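Local structure of AhlC (Aeromonas hydrophila, 6H2E) at residues 19-24 / 32-37. The protein is one component of a tripartite alpha-helical pore-forming toxin, here in its soluble form, and probably acts together with its partner proteins to perforate target membranes. Numbering follows the deposited sequence.
Sequences TIQSFS and NIQQNV
Q34 lays its side chain alongside I20, the two chains running antiparallel past one another with Q34 CG 3.8 Å from I20 CG2. The pair joins a type I beta turn, I20 to F23, at the end of helix 5-20 to the early part of helix 28-71, in the elongated helical bundle of this alpha-pore-forming toxin component. It illustrates how a buried glutamine can tie down a turn through two of its carbonyls. Because the Q34 chain runs extended beyond CG, its amide reaches the carbonyls of the turn, and NE2 donates to two of them, F23 O at 2.8 Å and I20 O at 3.1 Å. Both acceptors lie close to the amide plane, so the pair fixes the rotation of the group and holds both ends of the turn. A return bond runs from Q21 to the backbone carbonyl of Q34; the Q21 chain bends at chi2 (-58°) and brings its amide across the Q34 side chain, the two amide planes 31° apart, with Q21 OE1 resting 3.6 Å from Q34 CB. On the apolar side I20 CD1 meets V37 CG2 at 4.3 Å, while F200 and Q203 of helix 166-236 pack on I20. The F23 ring turns from this contact to meet F200 edge-to-face and also touches T19 of the second subunit. Q21 NE2 reaches Q34 O at 2.8 Å, tilted 33° from the carbonyl plane.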
ATOM      1  N   THR B  19     -11.441  11.460 -11.693  1.00 47.95           N
ATOM      2  CA  THR B  19     -11.202  11.124 -10.333  1.00 50.40           C
ATOM      3  C   THR B  19     -10.128  12.029  -9.710  1.00 47.04           C
ATOM      4  O   THR B  19     -10.209  12.348  -8.545  1.00 51.04           O
ATOM      5  CB  THR B  19     -10.730   9.674 -10.238  1.00 47.72           C
ATOM      6  OG1 THR B  19     -11.823   8.848 -10.622  1.00 62.65           O
ATOM      7  CG2 THR B  19     -10.282   9.298  -8.847  1.00 56.88           C
ATOM      8  N   ILE B  20      -9.090  12.361 -10.476  1.00 40.70           N
ATOM      9  CA  ILE B  20      -8.035  13.322 -10.030  1.00 41.66           C
ATOM     10  C   ILE B  20      -8.639  14.725  -9.859  1.00 48.19           C
ATOM     11  O   ILE B  20      -8.212  15.463  -8.986  1.00 57.17           O
ATOM     12  CB  ILE B  20      -6.881  13.283 -11.055  1.00 47.50           C
ATOM     13  CG1 ILE B  20      -6.060  12.007 -10.868  1.00 43.12           C
ATOM     14  CG2 ILE B  20      -6.007  14.529 -11.023  1.00 48.24           C
ATOM     15  CD1 ILE B  20      -5.215  11.699 -12.044  1.00 43.30           C
ATOM     16  N   GLN B  21      -9.620  15.098 -10.696  1.00 47.22           N
ATOM     17  CA  GLN B  21     -10.210  16.426 -10.580  1.00 52.64           C
ATOM     18  C   GLN B  21     -11.115  16.504  -9.354  1.00 58.47           C
ATOM     19  O   GLN B  21     -11.463  17.614  -8.947  1.00 67.34           O
ATOM     20  CB  GLN B  21     -11.032  16.844 -11.794  1.00 49.64           C
ATOM     21  CG  GLN B  21     -10.247  16.942 -13.095  1.00 62.79           C
ATOM     22  CD  GLN B  21      -9.088  17.907 -13.060  1.00 68.39           C
ATOM     23  OE1 GLN B  21      -9.040  18.826 -12.223  1.00 61.41           O
ATOM     24  NE2 GLN B  21      -8.158  17.677 -13.991  1.00 51.51           N
ATOM     25  N   SER B  22     -11.456  15.354  -8.748  1.00 58.18           N
ATOM     26  CA  SER B  22     -12.448  15.324  -7.696  1.00 51.57           C
ATOM     27  C   SER B  22     -11.843  15.762  -6.369  1.00 49.49           C
ATOM     28  O   SER B  22     -12.560  15.877  -5.399  1.00 56.47           O
ATOM     29  CB  SER B  22     -13.090  13.956  -7.563  1.00 55.78           C
ATOM     30  OG  SER B  22     -12.182  12.988  -7.039  1.00 51.56           O
ATOM     31  N   PHE B  23     -10.519  15.810  -6.279  1.00 53.80           N
ATOM     32  CA  PHE B  23      -9.897  16.138  -5.010  1.00 54.81           C
ATOM     33  C   PHE B  23      -9.757  17.660  -4.906  1.00 60.94           C
ATOM     34  O   PHE B  23      -9.304  18.335  -5.859  1.00 56.63           O
ATOM     35  CB  PHE B  23      -8.512  15.511  -4.882  1.00 52.12           C
ATOM     36  CG  PHE B  23      -8.524  14.027  -4.655  1.00 48.48           C
ATOM     37  CD1 PHE B  23      -8.639  13.149  -5.723  1.00 55.63           C
ATOM     38  CD2 PHE B  23      -8.397  13.505  -3.384  1.00 50.67           C
ATOM     39  CE1 PHE B  23      -8.703  11.780  -5.514  1.00 44.13           C
ATOM     40  CE2 PHE B  23      -8.447  12.128  -3.178  1.00 52.30           C
ATOM     41  CZ  PHE B  23      -8.579  11.274  -4.244  1.00 42.55           C
ATOM     42  N   SER B  24     -10.123  18.190  -3.743  1.00 60.86           N
ATOM     43  CA  SER B  24     -10.016  19.626  -3.469  1.00 66.99           C
ATOM     44  C   SER B  24      -9.210  19.872  -2.189  1.00 67.57           C
ATOM     45  O   SER B  24      -9.016  18.972  -1.357  1.00 56.36           O
ATOM     46  CB  SER B  24     -11.377  20.219  -3.370  1.00 56.02           C
ATOM     47  OG  SER B  24     -12.093  19.553  -2.367  1.00 71.13           O
ATOM     48  N   ASN B  32      -0.939  21.362  -9.786  1.00 43.32           N
ATOM     49  CA  ASN B  32      -0.200  21.289 -10.993  1.00 46.36           C
ATOM     50  C   ASN B  32      -0.537  20.005 -11.768  1.00 52.27           C
ATOM     51  O   ASN B  32      -0.628  20.048 -12.995  1.00 59.64           O
ATOM     52  CB  ASN B  32       1.325  21.302 -10.784  1.00 60.23           C
ATOM     53  CG  ASN B  32       1.868  22.566 -10.152  1.00 57.77           C
ATOM     54  OD1 ASN B  32       1.199  23.598 -10.095  1.00 64.52           O
ATOM     55  ND2 ASN B  32       3.078  22.486  -9.647  1.00 53.97           N
ATOM     56  N   ILE B  33      -0.661  18.862 -11.071  1.00 48.52           N
ATOM     57  CA  ILE B  33      -1.003  17.574 -11.715  1.00 51.65           C
ATOM     58  C   ILE B  33      -2.412  17.629 -12.331  1.00 50.24           C
ATOM     59  O   ILE B  33      -2.640  17.189 -13.482  1.00 52.71           O
ATOM     60  CB  ILE B  33      -0.867  16.420 -10.702  1.00 58.40           C
ATOM     61  CG1 ILE B  33       0.587  16.260 -10.251  1.00 48.77           C
ATOM     62  CG2 ILE B  33      -1.425  15.114 -11.282  1.00 53.42           C
ATOM     63  CD1 ILE B  33       0.731  15.429  -8.997  1.00 47.63           C
ATOM     64  N   GLN B  34      -3.361  18.207 -11.602  1.00 46.71           N
ATOM     65  CA  GLN B  34      -4.741  18.329 -12.082  1.00 41.42           C
ATOM     66  C   GLN B  34      -4.827  19.090 -13.393  1.00 43.25           C
ATOM     67  O   GLN B  34      -5.568  18.681 -14.305  1.00 52.11           O
ATOM     68  CB  GLN B  34      -5.613  19.057 -11.065  1.00 46.13           C
ATOM     69  CG  GLN B  34      -6.011  18.195  -9.903  1.00 46.99           C
ATOM     70  CD  GLN B  34      -6.735  18.989  -8.847  1.00 46.29           C
ATOM     71  OE1 GLN B  34      -6.605  20.201  -8.733  1.00 59.36           O
ATOM     72  NE2 GLN B  34      -7.513  18.289  -8.061  1.00 49.41           N
ATOM     73  N   GLN B  35      -4.072  20.181 -13.538  1.00 54.11           N
ATOM     74  CA  GLN B  35      -4.187  20.982 -14.785  1.00 51.23           C
ATOM     75  C   GLN B  35      -3.484  20.254 -15.930  1.00 53.43           C
ATOM     76  O   GLN B  35      -4.037  20.164 -17.066  1.00 59.30           O
ATOM     77  CB  GLN B  35      -3.674  22.412 -14.602  1.00 54.61           C
ATOM     78  CG  GLN B  35      -4.439  23.209 -13.542  1.00 72.30           C
ATOM     79  CD  GLN B  35      -5.947  23.154 -13.695  1.00 70.74           C
ATOM     80  OE1 GLN B  35      -6.526  23.747 -14.599  1.00 62.72           O
ATOM     81  NE2 GLN B  35      -6.598  22.437 -12.801  1.00 64.55           N
ATOM     82  N   ASN B  36      -2.268  19.787 -15.639  1.00 51.04           N
ATOM     83  CA  ASN B  36      -1.437  18.950 -16.542  1.00 49.37           C
ATOM     84  C   ASN B  36      -2.271  17.767 -17.090  1.00 50.09           C
ATOM     85  O   ASN B  36      -2.474  17.603 -18.287  1.00 49.26           O
ATOM     86  CB  ASN B  36      -0.158  18.521 -15.813  1.00 43.25           C
ATOM     87  CG  ASN B  36       0.713  17.615 -16.649  1.00 47.76           C
ATOM     88  OD1 ASN B  36       0.376  17.342 -17.791  1.00 45.94           O
ATOM     89  ND2 ASN B  36       1.793  17.105 -16.081  1.00 50.10           N
ATOM     90  N   VAL B  37      -2.869  17.001 -16.186  1.00 46.24           N
ATOM     91  CA  VAL B  37      -3.717  15.892 -16.577  1.00 48.43           C
ATOM     92  C   VAL B  37      -4.914  16.401 -17.409  1.00 53.00           C
ATOM     93  O   VAL B  37      -5.301  15.772 -18.393  1.00 55.11           O
ATOM     94  CB  VAL B  37      -4.123  15.131 -15.302  1.00 54.05           C
ATOM     95  CG1 VAL B  37      -5.518  14.576 -15.333  1.00 55.48           C
ATOM     96  CG2 VAL B  37      -3.109  14.069 -14.949  1.00 47.57           C
TER